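Local structure of Dot/Icm T4SS effector (Legionella pneumophila subsp. pneumophila, 4HFV) at residues E18-I21 against T22-S26; E61-N65 against S66-P70; N78-A81 against Y82-D86. The protein is a putative effector secreted through the Dot/Icm type IV system, of undetermined biochemical function, and possibly linked to metaeffector activity inside the host cell. All coordinates share one frame; numbering follows the deposited sequence.

Interaction 1: E18-I21 against T22-S26; sequences ESII and TLIKS
Ile20 and Ile24 meet one turn apart on the α-helix 9-27, in the usual i to i+4 pattern. Four backbone bonds of that pattern tie the segments: Thr22 N, Leu23 N, Ile24 N and Lys25 N donate to the carbonyls of Glu18, Ser19, Ile20 and Ile21. The bond from Ile24 N to Ile20 O is 2.9 Å long, with an N-H...O angle of 164°.

Apolar contacts follow two faces. On the buried face, Ile20 CG2 touches Ile24 CD1 at 3.8 Å, the two side chains crossing at a slant. Ile20 also packs on Val53 and Leu57 of helix 49-64 and on Phe102 of helix 101-109, so this ridge joins three helices. On the outer face, the extended chain of Lys25 runs alongside Ile21 and points the same way, its CD 4.0 Å from Ile21 CG2.

Polar side chains gather on the exposed flank. In Glu18, CG anti to the backbone N and the bend at chi2 (46°) carry the carboxylate forward, toward the next turn, where OE2 lies 3.5 Å from Thr22 OG1. At the end of the segment, Ser26 OG donates to Leu23 O at 2.8 Å.

Interaction 2: E61-N65 against S66-P70; sequences ELLDN and SSKEP
Ser66 turns back onto Leu63 just past the last turn of helix 49-64. Its CB sits 3.4 Å from Leu63 O and also lies close to Leu62 O, so the first carbon already rests against that turn. From there OG projects between the backbone N and the carbonyl carbon (chi1 78°), a rotation that brings it to Leu63 O. Ser66 OG donates to that oxygen at 2.8 Å, in the carbonyl plane and on a lone pair. The same oxygen takes a second bond, from Ser66 N at 2.9 Å, but this donor stands above the plane, 69° out of it. One carbonyl is thus gripped by the backbone and side chain of a single residue from two different directions.

The hydroxyl also works as an acceptor: Lys68 N donates to Ser66 OG at 3.2 Å, with an N-H...O angle of 159°. These linked bonds hold the chain as it leaves the helix. Beyond them, the side chains of Leu63 and Lys68 cross, and in the modelled conformer of the lysine, one of two, Leu63 CD2 meets the aliphatic Lys68 CD at 3.8 Å. Leu63 is buried against Phe133 of helix 120-136 and Val76 of helix 70-90. A water donates to Asp64 O at 3.0 Å, while the Asp64 carboxylate turns to Lys13 in a salt bridge and to Tyr9 in a hydrogen bond.

The connection is a short interhelical loop that ends with Glu69 at the N-cap position of helix 70-90; within it, the bond from Lys68 N to Ser66 OG defines an ST turn.

Interaction 3: N78-A81 against Y82-D86; sequences NALA and YYIRD
Leu80 and Ile84 touch through their terminal methyls, Leu80 CD1 lying 3.8 Å from Ile84 CD1. Leu80 CG is nearly as close to the same methyl, at 3.9 Å, so the end of Ile84 rests along the CG-CD1 arm of the leucine. The leucine reaches it because CG is anti to the backbone N (chi1 -178°) and the chain then bends at chi2, carrying CD1 along the helix toward the next turn. The isoleucine also leans on the backbone there, its CG1 3.6 Å from Leu80 O. Leu80 CD1 also comes to the edge of the Tyr83 ring, near its plane, at a looser 4.5 Å from Tyr83 CD2. Both aliphatic side chains continue onto helix 49-64, where each touches Leu56.

Backbone bonds run beneath this apolar ridge in the i to i+4 order of an α-helix, here the buried middle of helix 70-90 in an all-helical fold. Tyr82 N donates to Asn78 O at 2.8 Å with an N-H...O angle of 166°. Tyr83 N, Ile84 N and Arg85 N follow with the carbonyls of Ala79, Leu80 and Ala81, the last bond being 2.9 Å from Arg85 N to Ala81 O at 167°. The side chain of Tyr83 starts close over the preceding turn, its CB 3.3 Å from Ala79 O.

Ala79 and Tyr82 lie against helix 120-136, whereas Tyr83 heads for helix 161-188, packing on Leu168 while its OH hydrogen-bonds to Asp164. Asn78 is buried, but both ends of its amide have partners: OD1 accepts from Val7 N and ND2 donates to Ala74 O.

Overall arrangement
The three contacts follow one another on helices 9-27, 49-64 and 70-90 without touching. Interaction 3 is the inner one, its centre about 4 Å from the centre of the chain, against about 17 Å for interaction 1 and 15 Å for interaction 2. Helix 49-64 joins them: Ile20 and Leu80 pack on it, and interaction 2 ends it and leads into helix 70-90. Interactions 2 and 3 have centres about 18 Å apart. Interaction 3 lies nearer the succinate-binding residues of helix 161-188, without succinate in this chain, the Tyr83 side chain about 9 Å from that of Ser169, while the side chain of Leu23 is about 4 Å from a bound citrate, probably from crystallisation.

Interaction 1: E18-I21 against T22-S26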
loop_
_atom_site.group_PDB
_atom_site.type_symbol
_atom_site.label_atom_id
_atom_site.label_comp_id
_atom_site.label_asym_id
_atom_site.label_seq_id
_atom_site.Cartn_x
_atom_site.Cartn_y
_atom_site.Cartn_z
ATOM N N GLU A 18 -33.166 -4.058 1.472
ATOM C CA GLU A 18 -34.329 -4.086 2.364
ATOM C C GLU A 18 -34.182 -2.990 3.433
ATOM O O GLU A 18 -35.173 -2.276 3.735
ATOM C CB GLU A 18 -34.556 -5.435 3.024
ATOM C CG GLU A 18 -35.893 -5.491 3.876
ATOM C CD GLU A 18 -37.157 -4.905 3.176
ATOM O OE1 GLU A 18 -37.383 -5.172 1.972
ATOM O OE2 GLU A 18 -37.936 -4.169 3.841
ATOM N N SER A 19 -32.979 -2.834 3.979
ATOM C CA SER A 19 -32.765 -1.825 5.010
ATOM C C SER A 19 -32.925 -0.402 4.452
ATOM O O SER A 19 -33.350 0.519 5.158
ATOM C CB SER A 19 -31.409 -2.035 5.690
ATOM O OG SER A 19 -31.368 -3.321 6.305
ATOM N N ILE A 20 -32.614 -0.220 3.182
ATOM C CA ILE A 20 -32.739 1.108 2.576
ATOM C C ILE A 20 -34.220 1.447 2.435
ATOM O O ILE A 20 -34.676 2.556 2.778
ATOM C CB ILE A 20 -32.021 1.166 1.252
ATOM C CG1 ILE A 20 -30.505 1.174 1.497
ATOM C CG2 ILE A 20 -32.455 2.404 0.436
ATOM C CD1 ILE A 20 -29.673 0.944 0.233
ATOM N N ILE A 21 -34.983 0.488 1.927
ATOM C CA ILE A 21 -36.452 0.625 1.866
ATOM C C ILE A 21 -37.051 0.975 3.242
ATOM O O ILE A 21 -37.966 1.799 3.359
ATOM C CB ILE A 21 -37.032 -0.675 1.302
ATOM C CG1 ILE A 21 -36.710 -0.746 -0.221
ATOM C CG2 ILE A 21 -38.517 -0.789 1.583
ATOM C CD1 ILE A 21 -36.952 -2.073 -0.819
ATOM N N THR A 22 -36.551 0.334 4.287
ATOM C CA THR A 22 -37.103 0.548 5.620
ATOM C C THR A 22 -36.753 1.975 6.066
ATOM O O THR A 22 -37.589 2.682 6.595
ATOM C CB THR A 22 -36.530 -0.510 6.606
ATOM O OG1 THR A 22 -37.065 -1.791 6.237
ATOM C CG2 THR A 22 -36.925 -0.169 8.079
ATOM N N LEU A 23 -35.507 2.384 5.809
ATOM C CA LEU A 23 -35.035 3.748 6.112
ATOM C C LEU A 23 -35.915 4.791 5.417
ATOM O O LEU A 23 -36.326 5.776 6.014
ATOM C CB LEU A 23 -33.546 3.926 5.667
ATOM C CG LEU A 23 -32.862 5.219 6.177
ATOM C CD1 LEU A 23 -32.812 5.237 7.745
ATOM C CD2 LEU A 23 -31.463 5.387 5.590
ATOM N N ILE A 24 -36.200 4.578 4.145
ATOM C CA ILE A 24 -37.047 5.475 3.389
ATOM C C ILE A 24 -38.449 5.567 4.032
ATOM O O ILE A 24 -38.996 6.659 4.240
ATOM C CB ILE A 24 -37.152 5.001 1.910
ATOM C CG1 ILE A 24 -35.837 5.287 1.147
ATOM C CG2 ILE A 24 -38.297 5.697 1.180
ATOM C CD1 ILE A 24 -35.676 4.435 -0.118
ATOM N N LYS A 25 -39.015 4.402 4.345
ATOM C CA LYS A 25 -40.340 4.315 4.894
ATOM C C LYS A 25 -40.418 4.870 6.318
ATOM O O LYS A 25 -41.491 5.312 6.703
ATOM C CB LYS A 25 -40.870 2.876 4.796
ATOM C CG LYS A 25 -41.408 2.539 3.404
ATOM C CD LYS A 25 -41.634 1.029 3.230
ATOM C CE LYS A 25 -42.335 0.688 1.895
ATOM N NZ LYS A 25 -42.644 -0.773 1.831
ATOM N N SER A 26 -39.306 4.862 7.069
ATOM C CA SER A 26 -39.299 5.439 8.424
ATOM C C SER A 26 -39.519 6.946 8.366
ATOM O O SER A 26 -39.966 7.526 9.332
ATOM C CB SER A 26 -38.015 5.120 9.227
ATOM O OG SER A 26 -36.886 5.815 8.713
#

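Interaction 2: E61-N65 against S66-P70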
loop_
_atom_site.group_PDB
_atom_site.type_symbol
_atom_site.label_atom_id
_atom_site.label_comp_id
_atom_site.label_asym_id
_atom_site.label_seq_id
_atom_site.Cartn_x
_atom_site.Cartn_y
_atom_site.Cartn_z
ATOM N N GLU A 61 -25.111 -1.653 -8.269
ATOM C CA GLU A 61 -25.328 -1.571 -9.730
ATOM C C GLU A 61 -24.035 -1.932 -10.513
ATOM O O GLU A 61 -24.054 -2.625 -11.549
ATOM C CB GLU A 61 -25.768 -0.135 -10.075
ATOM C CG GLU A 61 -26.115 0.141 -11.558
ATOM C CD GLU A 61 -26.187 1.650 -11.889
ATOM O OE1 GLU A 61 -26.257 2.480 -10.961
ATOM O OE2 GLU A 61 -26.162 2.024 -13.082
ATOM N N LEU A 62 -22.902 -1.448 -10.040
ATOM C CA LEU A 62 -21.656 -1.638 -10.792
ATOM C C LEU A 62 -21.197 -3.098 -10.673
ATOM O O LEU A 62 -20.796 -3.731 -11.657
ATOM C CB LEU A 62 -20.565 -0.658 -10.325
ATOM C CG LEU A 62 -20.781 0.838 -10.673
ATOM C CD1 LEU A 62 -19.788 1.746 -9.925
ATOM C CD2 LEU A 62 -20.718 1.078 -12.162
ATOM N N LEU A 63 -21.267 -3.641 -9.469
ATOM C CA LEU A 63 -20.936 -5.053 -9.291
ATOM C C LEU A 63 -21.859 -5.950 -10.114
ATOM O O LEU A 63 -21.397 -6.902 -10.744
ATOM C CB LEU A 63 -20.954 -5.419 -7.803
ATOM C CG LEU A 63 -19.866 -4.725 -6.984
ATOM C CD1 LEU A 63 -20.072 -4.843 -5.527
ATOM C CD2 LEU A 63 -18.431 -5.262 -7.356
ATOM N N ASP A 64 -23.157 -5.629 -10.121
ATOM C CA ASP A 64 -24.131 -6.378 -10.903
ATOM C C ASP A 64 -23.733 -6.392 -12.382
ATOM O O ASP A 64 -23.870 -7.399 -13.037
ATOM C CB ASP A 64 -25.519 -5.760 -10.795
ATOM C CG ASP A 64 -26.222 -6.079 -9.472
ATOM O OD1 ASP A 64 -25.649 -6.796 -8.630
ATOM O OD2 ASP A 64 -27.375 -5.600 -9.280
ATOM N N ASN A 65 -23.224 -5.268 -12.879
ATOM C CA ASN A 65 -22.778 -5.143 -14.275
ATOM C C ASN A 65 -21.352 -5.636 -14.497
ATOM O O ASN A 65 -20.832 -5.554 -15.619
ATOM C CB ASN A 65 -22.783 -3.683 -14.714
ATOM C CG ASN A 65 -24.159 -3.058 -14.744
ATOM O OD1 ASN A 65 -25.183 -3.738 -14.745
ATOM N ND2 ASN A 65 -24.182 -1.727 -14.793
ATOM N N SER A 66 -20.677 -6.088 -13.444
ATOM C CA SER A 66 -19.276 -6.469 -13.602
ATOM C C SER A 66 -19.131 -7.919 -14.055
ATOM O O SER A 66 -20.101 -8.671 -14.084
ATOM C CB SER A 66 -18.494 -6.231 -12.333
ATOM O OG SER A 66 -18.721 -7.239 -11.384
ATOM N N SER A 67 -17.907 -8.277 -14.433
ATOM C CA SER A 67 -17.560 -9.648 -14.772
ATOM C C SER A 67 -16.913 -10.358 -13.578
ATOM O O SER A 67 -16.319 -11.433 -13.727
ATOM C CB SER A 67 -16.565 -9.633 -15.947
ATOM O OG SER A 67 -15.421 -8.825 -15.643
ATOM N N LYS A 68 -17.003 -9.742 -12.401
ATOM C CA LYS A 68 -16.341 -10.280 -11.212
ATOM C C LYS A 68 -16.955 -11.616 -10.776
ATOM O O LYS A 68 -18.144 -11.868 -10.991
ATOM C CB LYS A 68 -16.389 -9.277 -10.061
ATOM C CG LYS A 68 -15.430 -8.083 -10.182
ATOM C CD LYS A 68 -15.513 -7.178 -8.937
ATOM C CE LYS A 68 -14.422 -6.104 -8.942
ATOM N NZ LYS A 68 -14.604 -5.155 -10.091
ATOM N N GLU A 69 -16.122 -12.473 -10.188
ATOM C CA GLU A 69 -16.581 -13.726 -9.590
ATOM C C GLU A 69 -17.309 -13.487 -8.258
ATOM O O GLU A 69 -17.076 -12.498 -7.572
ATOM C CB GLU A 69 -15.399 -14.667 -9.373
ATOM C CG GLU A 69 -14.766 -15.163 -10.695
ATOM C CD GLU A 69 -15.743 -15.995 -11.534
ATOM O OE1 GLU A 69 -15.992 -15.626 -12.708
ATOM O OE2 GLU A 69 -16.266 -17.015 -11.011
ATOM N N PRO A 70 -18.200 -14.411 -7.881
ATOM C CA PRO A 70 -19.052 -14.095 -6.725
ATOM C C PRO A 70 -18.307 -13.673 -5.463
ATOM O O PRO A 70 -18.795 -12.826 -4.692
ATOM C CB PRO A 70 -19.787 -15.419 -6.471
ATOM C CG PRO A 70 -19.781 -16.140 -7.833
ATOM C CD PRO A 70 -18.445 -15.758 -8.421
HETATM O O HOH W 1 -22.310 -8.984 -15.085
#

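Interaction 3: N78-A81 against Y82-D86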
loop_
_atom_site.group_PDB
_atom_site.type_symbol
_atom_site.label_atom_id
_atom_site.label_comp_id
_atom_site.label_asym_id
_atom_site.label_seq_id
_atom_site.Cartn_x
_atom_site.Cartn_y
_atom_site.Cartn_z
ATOM N N ASN A 78 -19.297 -6.445 1.108
ATOM C CA ASN A 78 -19.078 -6.568 2.546
ATOM C C ASN A 78 -18.197 -5.439 3.056
ATOM O O ASN A 78 -18.496 -4.823 4.072
ATOM C CB ASN A 78 -18.413 -7.903 2.898
ATOM C CG ASN A 78 -19.399 -9.066 2.960
ATOM O OD1 ASN A 78 -19.762 -9.516 4.040
ATOM N ND2 ASN A 78 -19.778 -9.593 1.818
ATOM N N ALA A 79 -17.080 -5.194 2.361
ATOM C CA ALA A 79 -16.181 -4.122 2.743
ATOM C C ALA A 79 -16.905 -2.769 2.829
ATOM O O ALA A 79 -16.730 -2.028 3.784
ATOM C CB ALA A 79 -14.940 -4.016 1.761
ATOM N N LEU A 80 -17.669 -2.407 1.812
ATOM C CA LEU A 80 -18.349 -1.119 1.857
ATOM C C LEU A 80 -19.374 -1.054 2.992
ATOM O O LEU A 80 -19.517 -0.009 3.623
ATOM C CB LEU A 80 -19.079 -0.854 0.554
ATOM C CG LEU A 80 -19.798 0.479 0.450
ATOM C CD1 LEU A 80 -18.850 1.641 0.675
ATOM C CD2 LEU A 80 -20.431 0.535 -0.929
ATOM N N ALA A 81 -20.107 -2.144 3.225
ATOM C CA ALA A 81 -21.102 -2.119 4.293
ATOM C C ALA A 81 -20.369 -1.940 5.606
ATOM O O ALA A 81 -20.780 -1.127 6.438
ATOM C CB ALA A 81 -21.959 -3.395 4.327
ATOM N N TYR A 82 -19.286 -2.702 5.785
ATOM C CA TYR A 82 -18.510 -2.604 7.016
ATOM C C TYR A 82 -17.965 -1.201 7.204
ATOM O O TYR A 82 -18.062 -0.643 8.280
ATOM C CB TYR A 82 -17.365 -3.614 7.027
ATOM C CG TYR A 82 -16.731 -3.707 8.390
ATOM C CD1 TYR A 82 -15.729 -2.830 8.742
ATOM C CD2 TYR A 82 -17.187 -4.626 9.351
ATOM C CE1 TYR A 82 -15.139 -2.882 9.987
ATOM C CE2 TYR A 82 -16.614 -4.680 10.604
ATOM C CZ TYR A 82 -15.588 -3.797 10.910
ATOM O OH TYR A 82 -14.968 -3.807 12.132
ATOM N N TYR A 83 -17.415 -0.627 6.136
ATOM C CA TYR A 83 -16.873 0.735 6.172
ATOM C C TYR A 83 -17.935 1.783 6.532
ATOM O O TYR A 83 -17.719 2.677 7.357
ATOM C CB TYR A 83 -16.223 1.030 4.797
ATOM C CG TYR A 83 -15.513 2.370 4.656
ATOM C CD1 TYR A 83 -14.553 2.792 5.562
ATOM C CD2 TYR A 83 -15.779 3.191 3.560
ATOM C CE1 TYR A 83 -13.891 4.011 5.371
ATOM C CE2 TYR A 83 -15.154 4.389 3.373
ATOM C CZ TYR A 83 -14.221 4.808 4.267
ATOM O OH TYR A 83 -13.631 6.034 4.048
ATOM N N ILE A 84 -19.086 1.708 5.888
ATOM C CA ILE A 84 -20.118 2.689 6.195
ATOM C C ILE A 84 -20.624 2.505 7.611
ATOM O O ILE A 84 -20.867 3.484 8.312
ATOM C CB ILE A 84 -21.287 2.631 5.203
ATOM C CG1 ILE A 84 -20.853 3.308 3.897
ATOM C CG2 ILE A 84 -22.508 3.322 5.814
ATOM C CD1 ILE A 84 -21.716 2.964 2.741
ATOM N N ARG A 85 -20.781 1.253 8.052
ATOM C CA ARG A 85 -21.108 0.979 9.468
ATOM C C ARG A 85 -20.104 1.676 10.415
ATOM O O ARG A 85 -20.477 2.341 11.384
ATOM C CB ARG A 85 -21.088 -0.540 9.728
ATOM C CG ARG A 85 -21.414 -0.991 11.170
ATOM C CD ARG A 85 -21.611 -2.509 11.242
ATOM N NE ARG A 85 -21.818 -3.025 12.604
ATOM C CZ ARG A 85 -20.839 -3.278 13.466
ATOM N NH1 ARG A 85 -19.597 -3.063 13.111
ATOM N NH2 ARG A 85 -21.091 -3.788 14.673
ATOM N N ASP A 86 -18.810 1.542 10.136
ATOM C CA ASP A 86 -17.810 2.153 10.991
ATOM C C ASP A 86 -17.899 3.696 10.978
ATOM O O ASP A 86 -17.718 4.380 11.995
ATOM C CB ASP A 86 -16.435 1.708 10.513
ATOM C CG ASP A 86 -15.339 2.097 11.482
ATOM O OD1 ASP A 86 -15.356 1.581 12.599
ATOM O OD2 ASP A 86 -14.466 2.913 11.116
#